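PDB 2QGO: putative Fe-S biosynthesis protein from Lactobacillus acidophilus, which probably takes part in the biosynthesis of iron-sulphur clusters. Local coordinates for residues I6-N11 and M88-N93; L22-I27 and I52-K57; Y62-A67 and T76-K81; L84-V89 and S101-L106. All coordinates share one frame; numbering follows the deposited sequence.

Contact 1: I6-N11 and M88-N93; sequences IKFTDN and MVMDYN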
loop_
_atom_site.group_PDB
_atom_site.type_symbol
_atom_site.label_atom_id
_atom_site.label_comp_id
_atom_site.label_asym_id
_atom_site.label_seq_id
_atom_site.Cartn_x
_atom_site.Cartn_y
_atom_site.Cartn_z
ATOM N N ILE A 6 -2.737 7.621 8.113
ATOM C CA ILE A 6 -3.363 6.315 8.060
ATOM C C ILE A 6 -3.169 5.545 9.347
ATOM O O ILE A 6 -2.194 5.749 10.063
ATOM C CB ILE A 6 -2.771 5.485 6.889
ATOM C CG1 ILE A 6 -3.605 4.226 6.652
ATOM C CG2 ILE A 6 -1.317 5.095 7.200
ATOM C CD1 ILE A 6 -3.180 3.441 5.413
ATOM N N LYS A 7 -4.101 4.652 9.634
ATOM C CA LYS A 7 -4.011 3.815 10.824
ATOM C C LYS A 7 -4.305 2.380 10.403
ATOM O O LYS A 7 -5.154 2.146 9.534
ATOM C CB LYS A 7 -5.019 4.268 11.896
ATOM C CG LYS A 7 -4.853 3.528 13.220
ATOM C CD LYS A 7 -5.546 4.245 14.374
ATOM C CE LYS A 7 -5.060 3.708 15.734
ATOM N NZ LYS A 7 -5.696 4.429 16.887
ATOM N N PHE A 8 -3.587 1.428 10.997
ATOM C CA PHE A 8 -3.786 0.012 10.697
ATOM C C PHE A 8 -4.417 -0.645 11.920
ATOM O O PHE A 8 -3.883 -0.539 13.025
ATOM C CB PHE A 8 -2.458 -0.697 10.411
ATOM C CG PHE A 8 -1.671 -0.110 9.271
ATOM C CD1 PHE A 8 -0.887 1.024 9.458
ATOM C CD2 PHE A 8 -1.698 -0.703 8.009
ATOM C CE1 PHE A 8 -0.135 1.563 8.403
ATOM C CE2 PHE A 8 -0.948 -0.172 6.944
ATOM C CZ PHE A 8 -0.168 0.962 7.149
ATOM N N THR A 9 -5.545 -1.324 11.731
ATOM C CA THR A 9 -6.203 -1.996 12.845
ATOM C C THR A 9 -5.315 -3.140 13.345
ATOM O O THR A 9 -4.324 -3.496 12.700
ATOM C CB THR A 9 -7.573 -2.584 12.427
ATOM O OG1 THR A 9 -7.377 -3.656 11.492
ATOM C CG2 THR A 9 -8.440 -1.509 11.791
ATOM N N ASP A 10 -5.667 -3.715 14.490
ATOM C CA ASP A 10 -4.882 -4.813 15.034
ATOM C C ASP A 10 -4.799 -5.984 14.062
ATOM O O ASP A 10 -3.742 -6.594 13.902
ATOM C CB ASP A 10 -5.465 -5.298 16.370
ATOM C CG ASP A 10 -5.252 -4.298 17.497
ATOM O OD1 ASP A 10 -4.183 -3.638 17.523
ATOM O OD2 ASP A 10 -6.146 -4.177 18.367
ATOM N N ASN A 11 -5.913 -6.300 13.415
ATOM C CA ASN A 11 -5.950 -7.407 12.468
ATOM C C ASN A 11 -5.110 -7.127 11.223
ATOM O O ASN A 11 -4.515 -8.045 10.657
ATOM C CB ASN A 11 -7.401 -7.726 12.092
ATOM C CG ASN A 11 -8.202 -8.263 13.274
ATOM O OD1 ASN A 11 -7.685 -8.375 14.388
ATOM N ND2 ASN A 11 -9.465 -8.595 13.038
ATOM N N MET A 88 -7.228 7.721 6.704
ATOM C CA MET A 88 -7.392 6.369 6.205
ATOM C C MET A 88 -7.168 5.297 7.256
ATOM O O MET A 88 -6.399 5.461 8.199
ATOM C CB MET A 88 -6.455 6.112 5.026
ATOM C CG MET A 88 -6.783 6.936 3.795
ATOM S SD MET A 88 -5.631 6.644 2.436
ATOM C CE MET A 88 -4.252 7.620 3.004
ATOM N N VAL A 89 -7.864 4.191 7.066
ATOM C CA VAL A 89 -7.765 3.052 7.943
ATOM C C VAL A 89 -7.600 1.812 7.074
ATOM O O VAL A 89 -8.333 1.625 6.101
ATOM C CB VAL A 89 -9.041 2.890 8.801
ATOM C CG1 VAL A 89 -9.005 1.557 9.542
ATOM C CG2 VAL A 89 -9.160 4.046 9.792
ATOM N N MET A 90 -6.612 0.987 7.403
ATOM C CA MET A 90 -6.401 -0.260 6.678
ATOM C C MET A 90 -6.830 -1.363 7.648
ATOM O O MET A 90 -6.370 -1.426 8.780
ATOM C CB MET A 90 -4.927 -0.439 6.284
ATOM C CG MET A 90 -4.663 -1.647 5.358
ATOM S SD MET A 90 -5.268 -1.431 3.645
ATOM C CE MET A 90 -3.909 -0.403 2.935
ATOM N N ASP A 91 -7.734 -2.221 7.200
ATOM C CA ASP A 91 -8.223 -3.308 8.037
ATOM C C ASP A 91 -8.052 -4.639 7.317
ATOM O O ASP A 91 -7.722 -4.674 6.130
ATOM C CB ASP A 91 -9.696 -3.063 8.375
ATOM C CG ASP A 91 -10.244 -4.066 9.362
ATOM O OD1 ASP A 91 -9.475 -4.563 10.212
ATOM O OD2 ASP A 91 -11.461 -4.349 9.300
ATOM N N TYR A 92 -8.263 -5.730 8.041
ATOM C CA TYR A 92 -8.142 -7.063 7.475
ATOM C C TYR A 92 -9.238 -7.955 8.051
ATOM O O TYR A 92 -9.363 -8.077 9.263
ATOM C CB TYR A 92 -6.772 -7.678 7.805
ATOM C CG TYR A 92 -6.538 -8.998 7.096
ATOM C CD1 TYR A 92 -6.185 -9.031 5.752
ATOM C CD2 TYR A 92 -6.757 -10.215 7.746
ATOM C CE1 TYR A 92 -6.059 -10.243 5.058
ATOM C CE2 TYR A 92 -6.634 -11.440 7.058
ATOM C CZ TYR A 92 -6.287 -11.442 5.716
ATOM O OH TYR A 92 -6.174 -12.628 5.020
ATOM N N ASN A 93 -10.035 -8.564 7.182
ATOM C CA ASN A 93 -11.111 -9.464 7.613
ATOM C C ASN A 93 -11.709 -10.127 6.380
ATOM O O ASN A 93 -11.609 -9.595 5.276
ATOM C CB ASN A 93 -12.188 -8.701 8.418
ATOM C CG ASN A 93 -12.875 -7.613 7.616
ATOM O OD1 ASN A 93 -13.882 -7.854 6.939
ATOM N ND2 ASN A 93 -12.332 -6.398 7.688
#
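A parallel strand pair at one edge of the mixed sheet joins the N-terminal strand 6-8 to strand 88-93, and the contact runs on into the first turn of helix 10-18. Three backbone bonds hold the register. K7 N gives to M88 O at 2.8 Å, from above that carbonyl's plane, and K7 O takes M90 N at 2.8 Å. T9 N then reaches M90 O at 3.1 Å, nearly along the C=O axis. I6, F8, M88 and M90 share one face of the sheet. There F8 and M90 lie side by side, ring atom CD2 of F8 3.7 Å from M90 CB, while I6 CG1, anti to its backbone N, rests 3.8 Å from M88 CB. Helix 10-18 contributes V13 and L16 to the packing round F8. Past the last backbone bond, side chains take over. T9 OG1, between its own backbone N and carbonyl carbon (chi1 67°), donates to the anti lone pair of D91 OD1 at 2.6 Å and accepts from A12 N in the helix. The same D91 oxygen receives a weak bond from Y92 N at 2.7 Å, so two donors fix the carboxylate, whose negative charge is probably eased further by the nearby helix N terminus. An alanine at T9 would remove the hydroxyl and would probably loosen both the helix start and the hold on D91. T9 is thus the N-cap of a helix that follows directly on an edge strand, with the cap hydrogen-bonded to the neighbouring parallel strand.

Contact 2: L22-I27 and I52-K57; sequences LDKILI and IIWLDK
The indole of W54 has the carboxylate of D56 at its edge, OD2 lying in the ring plane 3.8 Å from CZ3, while the methylenes of K24 run alongside, CE coming to 3.9 Å from CZ3 at an oblique approach. I21, I112 and N114 also touch this side chain. W54 CG occupies the crowded position between backbone N and carbonyl carbon (chi1 67°). The K24 chain, bent at chi2 (-72°), travels beside the indole and ends on D56: NZ meets OD1 at 2.6 Å on the syn lone pair, a salt bridge between residues just outside the strands. On the face of the sheet that bears W54 lies L26, whose CD2 is 3.7 Å from W54 CB and close to I52 CG2. On the sheet's other face I25 pairs with L55 and I27 with I53. I27 CD1 meets L55 CD1 at 3.4 Å, tighter than usual carbon packing, and I53 and L55 also touch Y37. Both of these pairs are hydrogen-bonded ones, each with two backbone bonds; the straightest runs from I53 N to I27 O at 2.8 Å, 171° at the hydrogen. L26 and W54 form the non-hydrogen-bonded pair between them. Strand 25-30 lies between strands 50-55 and 73-76, and strand 50-55 also bonds to strand 104-114. The contact is an antiparallel pair of consecutive strands inside the mixed sheet, joined by a long loop.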
loop_
_atom_site.group_PDB
_atom_site.type_symbol
_atom_site.label_atom_id
_atom_site.label_comp_id
_atom_site.label_asym_id
_atom_site.label_seq_id
_atom_site.Cartn_x
_atom_site.Cartn_y
_atom_site.Cartn_z
ATOM N N LEU A 22 5.606 -5.789 7.544
ATOM C CA LEU A 22 5.266 -4.619 8.352
ATOM C C LEU A 22 6.453 -3.682 8.589
ATOM O O LEU A 22 6.288 -2.481 8.797
ATOM C CB LEU A 22 4.688 -5.069 9.699
ATOM C CG LEU A 22 4.199 -3.967 10.652
ATOM C CD1 LEU A 22 3.075 -3.165 10.010
ATOM C CD2 LEU A 22 3.730 -4.603 11.944
ATOM N N ASP A 23 7.647 -4.252 8.546
ATOM C CA ASP A 23 8.892 -3.528 8.770
ATOM C C ASP A 23 9.506 -3.021 7.467
ATOM O O ASP A 23 10.568 -2.406 7.473
ATOM C CB ASP A 23 9.889 -4.471 9.444
ATOM C CG ASP A 23 10.280 -5.644 8.541
ATOM O OD1 ASP A 23 9.377 -6.415 8.103
ATOM O OD2 ASP A 23 11.494 -5.786 8.253
ATOM N N LYS A 24 8.840 -3.288 6.352
ATOM C CA LYS A 24 9.345 -2.896 5.049
ATOM C C LYS A 24 8.919 -1.506 4.597
ATOM O O LYS A 24 8.121 -0.831 5.250
ATOM C CB LYS A 24 8.867 -3.898 4.000
ATOM C CG LYS A 24 9.257 -5.343 4.258
ATOM C CD LYS A 24 10.733 -5.573 4.025
ATOM C CE LYS A 24 11.063 -7.048 4.068
ATOM N NZ LYS A 24 12.526 -7.251 3.906
ATOM N N ILE A 25 9.467 -1.088 3.459
ATOM C CA ILE A 25 9.089 0.182 2.877
ATOM C C ILE A 25 7.776 -0.150 2.177
ATOM O O ILE A 25 7.737 -1.015 1.298
ATOM C CB ILE A 25 10.118 0.657 1.830
ATOM C CG1 ILE A 25 11.481 0.869 2.497
ATOM C CG2 ILE A 25 9.617 1.924 1.142
ATOM C CD1 ILE A 25 11.460 1.842 3.678
ATOM N N LEU A 26 6.697 0.505 2.574
ATOM C CA LEU A 26 5.403 0.233 1.955
ATOM C C LEU A 26 4.963 1.379 1.061
ATOM O O LEU A 26 5.131 2.548 1.404
ATOM C CB LEU A 26 4.335 -0.022 3.020
ATOM C CG LEU A 26 4.618 -1.188 3.963
ATOM C CD1 LEU A 26 3.486 -1.296 4.970
ATOM C CD2 LEU A 26 4.764 -2.491 3.162
ATOM N N ILE A 27 4.406 1.025 -0.088
ATOM C CA ILE A 27 3.930 2.001 -1.053
ATOM C C ILE A 27 2.464 1.734 -1.353
ATOM O O ILE A 27 2.116 0.683 -1.887
ATOM C CB ILE A 27 4.731 1.901 -2.370
ATOM C CG1 ILE A 27 6.207 2.190 -2.100
ATOM C CG2 ILE A 27 4.148 2.848 -3.412
ATOM C CD1 ILE A 27 7.118 1.887 -3.283
ATOM N N ILE A 52 -0.839 -2.565 -1.969
ATOM C CA ILE A 52 0.303 -2.244 -1.123
ATOM C C ILE A 52 1.518 -2.897 -1.749
ATOM O O ILE A 52 1.558 -4.110 -1.928
ATOM C CB ILE A 52 0.144 -2.809 0.308
ATOM C CG1 ILE A 52 -0.814 -1.929 1.111
ATOM C CG2 ILE A 52 1.512 -2.890 0.998
ATOM C CD1 ILE A 52 -0.304 -0.501 1.297
ATOM N N ILE A 53 2.508 -2.087 -2.081
ATOM C CA ILE A 53 3.725 -2.605 -2.674
ATOM C C ILE A 53 4.812 -2.500 -1.624
ATOM O O ILE A 53 4.979 -1.445 -1.023
ATOM C CB ILE A 53 4.135 -1.763 -3.905
ATOM C CG1 ILE A 53 2.971 -1.697 -4.894
ATOM C CG2 ILE A 53 5.378 -2.342 -4.552
ATOM C CD1 ILE A 53 2.396 -3.051 -5.268
ATOM N N TRP A 54 5.541 -3.583 -1.380
ATOM C CA TRP A 54 6.617 -3.502 -0.402
ATOM C C TRP A 54 8.000 -3.566 -1.050
ATOM O O TRP A 54 8.203 -4.251 -2.053
ATOM C CB TRP A 54 6.477 -4.586 0.680
ATOM C CG TRP A 54 6.673 -5.991 0.226
ATOM C CD1 TRP A 54 5.706 -6.866 -0.170
ATOM C CD2 TRP A 54 7.914 -6.713 0.180
ATOM N NE1 TRP A 54 6.263 -8.093 -0.452
ATOM C CE2 TRP A 54 7.616 -8.027 -0.248
ATOM C CE3 TRP A 54 9.247 -6.377 0.459
ATOM C CZ2 TRP A 54 8.602 -9.009 -0.400
ATOM C CZ3 TRP A 54 10.235 -7.356 0.304
ATOM C CH2 TRP A 54 9.903 -8.656 -0.123
ATOM N N LEU A 55 8.939 -2.823 -0.474
ATOM C CA LEU A 55 10.312 -2.768 -0.969
ATOM C C LEU A 55 11.271 -2.785 0.215
ATOM O O LEU A 55 10.845 -2.728 1.369
ATOM C CB LEU A 55 10.544 -1.481 -1.770
ATOM C CG LEU A 55 9.739 -1.180 -3.036
ATOM C CD1 LEU A 55 10.109 0.222 -3.514
ATOM C CD2 LEU A 55 10.040 -2.205 -4.130
ATOM N N ASP A 56 12.568 -2.863 -0.067
ATOM C CA ASP A 56 13.546 -2.854 1.018
ATOM C C ASP A 56 14.232 -1.507 1.189
ATOM O O ASP A 56 14.888 -1.256 2.195
ATOM C CB ASP A 56 14.559 -3.975 0.826
ATOM C CG ASP A 56 14.008 -5.308 1.281
ATOM O OD1 ASP A 56 13.752 -5.447 2.495
ATOM O OD2 ASP A 56 13.805 -6.207 0.438
ATOM N N LYS A 57 14.046 -0.639 0.200
ATOM C CA LYS A 57 14.592 0.710 0.213
ATOM C C LYS A 57 13.552 1.613 -0.431
ATOM O O LYS A 57 12.668 1.145 -1.155
ATOM C CB LYS A 57 15.914 0.782 -0.560
ATOM C CG LYS A 57 17.075 0.097 0.157
ATOM C CD LYS A 57 18.419 0.345 -0.541
ATOM C CE LYS A 57 19.105 1.629 -0.055
ATOM N NZ LYS A 57 18.279 2.863 -0.248
#

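Contact 3: Y62-A67 and T76-K81; sequences YPVKIA and TSDFDK
S77 is the N-cap of the short, weakly bonded helix 78-81, and the contact sets this helix start against the edge strand 64-65. S77 OG, between its backbone N and carbonyl carbon (chi1 65°), accepts from D80 N at 3.2 Å, nearly straight at 166°, and donates to D80 OD2 at 2.7 Å from above the carboxylate plane. The hydroxyl is thus tied twice to one residue, and D80 OD1 bonds to T30 N, so both carboxylate oxygens are engaged. Y62 lies across this cap. Its CD1 rests 3.5 Å from S77 CB, and its edge turns to D80, with OD2 in the ring plane 3.6 Å from CE1 and the two planes 27° apart. I27 and I29 of strand 25-30 also touch the Y62 side chain. The backbone link is the pairing of V64 with T76, an antiparallel hydrogen-bonded pair between the consecutive strands 64-65 and 73-76, which form a hairpin at the margin of the sheet. T76 N donates to V64 O at 2.9 Å in the carbonyl plane; the return bond from V64 N to T76 O is weak. The V64 and T76 side chains lie side by side on the same face, CB of V64 3.9 Å from T76 CG2, while the I66 side chain crosses that of T76 at about a right angle, its CD1 nearest T76 CB. T76 OG1, anti to its backbone N, bonds to L28 O. V64 CG2 also touches D78 OD1, the oxygen that K81 NZ reaches at a very short 2.4 Å on its anti lone pair, a salt bridge within the helix.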
loop_
_atom_site.group_PDB
_atom_site.type_symbol
_atom_site.label_atom_id
_atom_site.label_comp_id
_atom_site.label_asym_id
_atom_site.label_seq_id
_atom_site.Cartn_x
_atom_site.Cartn_y
_atom_site.Cartn_z
ATOM N N TYR A 62 8.155 7.587 -5.372
ATOM C CA TYR A 62 7.095 7.613 -4.357
ATOM C C TYR A 62 7.678 8.173 -3.063
ATOM O O TYR A 62 7.876 7.439 -2.094
ATOM C CB TYR A 62 6.577 6.194 -4.120
ATOM C CG TYR A 62 5.958 5.567 -5.347
ATOM C CD1 TYR A 62 4.645 5.848 -5.710
ATOM C CD2 TYR A 62 6.700 4.724 -6.168
ATOM C CE1 TYR A 62 4.084 5.308 -6.869
ATOM C CE2 TYR A 62 6.149 4.178 -7.329
ATOM C CZ TYR A 62 4.840 4.477 -7.671
ATOM O OH TYR A 62 4.295 3.959 -8.818
ATOM N N PRO A 63 7.925 9.494 -3.024
ATOM C CA PRO A 63 8.501 10.220 -1.893
ATOM C C PRO A 63 7.581 10.739 -0.801
ATOM O O PRO A 63 8.053 11.083 0.285
ATOM C CB PRO A 63 9.203 11.371 -2.587
ATOM C CG PRO A 63 8.151 11.773 -3.582
ATOM C CD PRO A 63 7.653 10.427 -4.137
ATOM N N VAL A 64 6.286 10.818 -1.085
ATOM C CA VAL A 64 5.335 11.346 -0.119
ATOM C C VAL A 64 5.010 10.397 1.027
ATOM O O VAL A 64 4.505 9.294 0.821
ATOM C CB VAL A 64 4.032 11.748 -0.812
ATOM C CG1 VAL A 64 3.117 12.469 0.184
ATOM C CG2 VAL A 64 4.343 12.626 -2.011
ATOM N N LYS A 65 5.291 10.849 2.242
ATOM C CA LYS A 65 5.044 10.038 3.417
ATOM C C LYS A 65 3.609 10.132 3.894
ATOM O O LYS A 65 3.007 11.204 3.894
ATOM C CB LYS A 65 5.976 10.457 4.554
ATOM C CG LYS A 65 7.442 10.169 4.278
ATOM C CD LYS A 65 8.317 10.615 5.440
ATOM C CE LYS A 65 9.769 10.224 5.212
ATOM N NZ LYS A 65 10.658 10.753 6.295
ATOM N N ILE A 66 3.061 8.988 4.276
ATOM C CA ILE A 66 1.718 8.931 4.800
ATOM C C ILE A 66 1.940 8.804 6.293
ATOM O O ILE A 66 2.476 7.803 6.767
ATOM C CB ILE A 66 0.945 7.705 4.270
ATOM C CG1 ILE A 66 0.829 7.789 2.747
ATOM C CG2 ILE A 66 -0.451 7.671 4.874
ATOM C CD1 ILE A 66 0.130 6.596 2.100
ATOM N N ALA A 67 1.553 9.843 7.025
ATOM C CA ALA A 67 1.723 9.865 8.465
ATOM C C ALA A 67 0.910 8.785 9.169
ATOM O O ALA A 67 -0.196 8.449 8.756
ATOM C CB ALA A 67 1.345 11.234 9.003
ATOM N N THR A 76 3.626 7.161 -0.894
ATOM C CA THR A 76 2.755 7.261 -2.056
ATOM C C THR A 76 3.328 8.346 -2.971
ATOM O O THR A 76 4.402 8.881 -2.703
ATOM C CB THR A 76 1.307 7.612 -1.663
ATOM O OG1 THR A 76 0.439 7.345 -2.770
ATOM C CG2 THR A 76 1.186 9.078 -1.277
ATOM N N SER A 77 2.629 8.656 -4.057
ATOM C CA SER A 77 3.102 9.679 -4.986
ATOM C C SER A 77 2.108 10.826 -5.091
ATOM O O SER A 77 0.981 10.740 -4.595
ATOM C CB SER A 77 3.354 9.077 -6.378
ATOM O OG SER A 77 2.162 8.610 -6.988
ATOM N N ASP A 78 2.524 11.911 -5.728
ATOM C CA ASP A 78 1.637 13.055 -5.867
ATOM C C ASP A 78 0.411 12.665 -6.676
ATOM O O ASP A 78 -0.701 13.121 -6.412
ATOM C CB ASP A 78 2.398 14.234 -6.489
ATOM C CG ASP A 78 3.310 14.925 -5.474
ATOM O OD1 ASP A 78 2.814 15.233 -4.365
ATOM O OD2 ASP A 78 4.512 15.159 -5.767
ATOM N N PHE A 79 0.602 11.783 -7.643
ATOM C CA PHE A 79 -0.519 11.327 -8.452
ATOM C C PHE A 79 -1.491 10.463 -7.654
ATOM O O PHE A 79 -2.710 10.650 -7.712
ATOM C CB PHE A 79 -0.024 10.502 -9.630
ATOM C CG PHE A 79 -1.128 9.818 -10.379
ATOM C CD1 PHE A 79 -2.042 10.567 -11.127
ATOM C CD2 PHE A 79 -1.277 8.433 -10.318
ATOM C CE1 PHE A 79 -3.090 9.944 -11.805
ATOM C CE2 PHE A 79 -2.326 7.796 -10.995
ATOM C CZ PHE A 79 -3.233 8.551 -11.739
ATOM N N ASP A 80 -0.946 9.488 -6.936
ATOM C CA ASP A 80 -1.769 8.573 -6.155
ATOM C C ASP A 80 -2.466 9.212 -4.954
ATOM O O ASP A 80 -3.524 8.747 -4.545
ATOM C CB ASP A 80 -0.928 7.375 -5.692
ATOM C CG ASP A 80 -0.526 6.462 -6.837
ATOM O OD1 ASP A 80 -1.412 5.792 -7.422
ATOM O OD2 ASP A 80 0.682 6.411 -7.156
ATOM N N LYS A 81 -1.900 10.278 -4.396
ATOM C CA LYS A 81 -2.527 10.898 -3.231
ATOM C C LYS A 81 -3.864 11.577 -3.513
ATOM O O LYS A 81 -4.667 11.770 -2.596
ATOM C CB LYS A 81 -1.573 11.893 -2.563
ATOM C CG LYS A 81 -1.250 13.091 -3.419
ATOM C CD LYS A 81 -0.294 14.059 -2.727
ATOM C CE LYS A 81 -0.091 15.275 -3.622
ATOM N NZ LYS A 81 0.960 16.205 -3.132
#

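Contact 4: L84-V89 and S101-L106; sequences LGPNMV and SDEGLL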
loop_
_atom_site.group_PDB
_atom_site.type_symbol
_atom_site.label_atom_id
_atom_site.label_comp_id
_atom_site.label_asym_id
_atom_site.label_seq_id
_atom_site.Cartn_x
_atom_site.Cartn_y
_atom_site.Cartn_z
ATOM N N LEU A 84 -6.584 9.090 -2.739
ATOM C CA LEU A 84 -6.621 8.551 -1.385
ATOM C C LEU A 84 -7.546 9.480 -0.621
ATOM O O LEU A 84 -7.994 10.490 -1.171
ATOM C CB LEU A 84 -5.218 8.530 -0.768
ATOM C CG LEU A 84 -4.238 7.649 -1.557
ATOM C CD1 LEU A 84 -2.847 7.686 -0.929
ATOM C CD2 LEU A 84 -4.775 6.221 -1.596
ATOM N N GLY A 85 -7.851 9.153 0.630
ATOM C CA GLY A 85 -8.753 10.004 1.383
ATOM C C GLY A 85 -8.206 10.413 2.728
ATOM O O GLY A 85 -7.150 9.935 3.135
ATOM N N PRO A 86 -8.909 11.299 3.449
ATOM C CA PRO A 86 -8.486 11.779 4.770
ATOM C C PRO A 86 -8.744 10.770 5.885
ATOM O O PRO A 86 -9.799 10.134 5.925
ATOM C CB PRO A 86 -9.304 13.053 4.945
ATOM C CG PRO A 86 -10.602 12.692 4.268
ATOM C CD PRO A 86 -10.133 11.988 3.000
ATOM N N ASN A 87 -7.771 10.631 6.784
ATOM C CA ASN A 87 -7.865 9.715 7.920
ATOM C C ASN A 87 -8.157 8.289 7.466
ATOM O O ASN A 87 -9.191 7.709 7.803
ATOM C CB ASN A 87 -8.954 10.191 8.889
ATOM C CG ASN A 87 -8.683 11.586 9.427
ATOM O OD1 ASN A 87 -9.565 12.452 9.419
ATOM N ND2 ASN A 87 -7.463 11.811 9.894
ATOM N N MET A 88 -7.228 7.721 6.704
ATOM C CA MET A 88 -7.392 6.369 6.205
ATOM C C MET A 88 -7.168 5.297 7.256
ATOM O O MET A 88 -6.399 5.461 8.199
ATOM C CB MET A 88 -6.455 6.112 5.026
ATOM C CG MET A 88 -6.783 6.936 3.795
ATOM S SD MET A 88 -5.631 6.644 2.436
ATOM C CE MET A 88 -4.252 7.620 3.004
ATOM N N VAL A 89 -7.864 4.191 7.066
ATOM C CA VAL A 89 -7.765 3.052 7.943
ATOM C C VAL A 89 -7.600 1.812 7.074
ATOM O O VAL A 89 -8.333 1.625 6.101
ATOM C CB VAL A 89 -9.041 2.890 8.801
ATOM C CG1 VAL A 89 -9.005 1.557 9.542
ATOM C CG2 VAL A 89 -9.160 4.046 9.792
ATOM N N SER A 101 -11.693 5.480 4.497
ATOM C CA SER A 101 -11.414 6.807 5.040
ATOM C C SER A 101 -12.703 7.386 5.615
ATOM O O SER A 101 -13.698 6.675 5.743
ATOM C CB SER A 101 -10.892 7.727 3.932
ATOM O OG SER A 101 -11.911 7.976 2.984
ATOM N N ASP A 102 -12.685 8.675 5.950
ATOM C CA ASP A 102 -13.878 9.328 6.491
ATOM C C ASP A 102 -14.989 9.394 5.444
ATOM O O ASP A 102 -16.162 9.551 5.783
ATOM C CB ASP A 102 -13.569 10.751 6.962
ATOM C CG ASP A 102 -12.596 10.790 8.116
ATOM O OD1 ASP A 102 -12.653 9.898 8.993
ATOM O OD2 ASP A 102 -11.781 11.733 8.151
ATOM N N GLU A 103 -14.617 9.268 4.173
ATOM C CA GLU A 103 -15.581 9.330 3.080
ATOM C C GLU A 103 -16.200 7.976 2.737
ATOM O O GLU A 103 -17.141 7.899 1.938
ATOM C CB GLU A 103 -14.903 9.939 1.849
ATOM C CG GLU A 103 -14.042 11.150 2.205
ATOM C CD GLU A 103 -13.546 11.918 0.996
ATOM O OE1 GLU A 103 -12.897 11.307 0.111
ATOM O OE2 GLU A 103 -13.810 13.147 0.936
ATOM N N GLY A 104 -15.685 6.909 3.341
ATOM C CA GLY A 104 -16.226 5.590 3.077
ATOM C C GLY A 104 -15.200 4.564 2.628
ATOM O O GLY A 104 -13.994 4.779 2.761
ATOM N N LEU A 105 -15.686 3.442 2.098
ATOM C CA LEU A 105 -14.818 2.369 1.632
ATOM C C LEU A 105 -14.149 2.725 0.310
ATOM O O LEU A 105 -14.810 3.120 -0.643
ATOM C CB LEU A 105 -15.608 1.064 1.471
ATOM C CG LEU A 105 -14.819 -0.162 0.978
ATOM C CD1 LEU A 105 -13.775 -0.567 2.015
ATOM C CD2 LEU A 105 -15.780 -1.322 0.721
ATOM N N LEU A 106 -12.831 2.578 0.274
ATOM C CA LEU A 106 -12.028 2.872 -0.910
ATOM C C LEU A 106 -11.781 1.607 -1.724
ATOM O O LEU A 106 -11.845 1.623 -2.952
ATOM C CB LEU A 106 -10.689 3.483 -0.489
ATOM C CG LEU A 106 -10.737 4.956 -0.080
ATOM C CD1 LEU A 106 -9.565 5.297 0.830
ATOM C CD2 LEU A 106 -10.721 5.816 -1.341
HETATM O O HOH W 1 -11.521 7.244 9.134
#
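The CB of S101 lies beside the loop before strand 88-93, 3.3 Å from P86 O and 4.2 Å from M88 CG. OG follows in the crowded position between backbone N and carbonyl carbon (chi1 67°). It comes to 4.1 Å from G85 CA and accepts from E103 N at 3.2 Å. A beta carbon on G85 would clash with this OG. An alanine at S101 would lose the acceptor for E103 N and would probably loosen the turn. The next backbone N takes the bond between the segments: D102 N donates to P86 O at 3.2 Å, almost along the C=O axis. A water donates to both N87 O and D102 OD1, bridging the segments beside it. The E103 chain, extended beyond CG, brings its CD to 4.0 Å from P86 CD, and L106 CD1 packs near G85 N. S101 and G104 exchange both backbone bonds, N to O each way. Serine OG to the backbone N two residues on is an ST turn, here set within the type I beta turn 101-104 that links strand 96-101 to strand 104-114 in a tight hairpin.

In the fold
From the N terminus, strand 6-8 opens contact 1, the longest loop of the four, which closes only when the chain returns at strand 88-93. Inside it the chain closes contact 2, pairing strands 25-30 and 50-55, and then, in series, contact 3 between 62-67 and 76-81. Contact 4 begins on the segment where contact 1 ends, sharing M88 and V89, and closes at the turn after strand 96-101. Direct touches bind them: M90 CE packs on I52 CG1 between contacts 1 and 2, I27 on Y62 between 2 and 3, and I66 on both I6 and M88. Contacts 2 and 4 do not touch, yet both belong to the one mixed sheet.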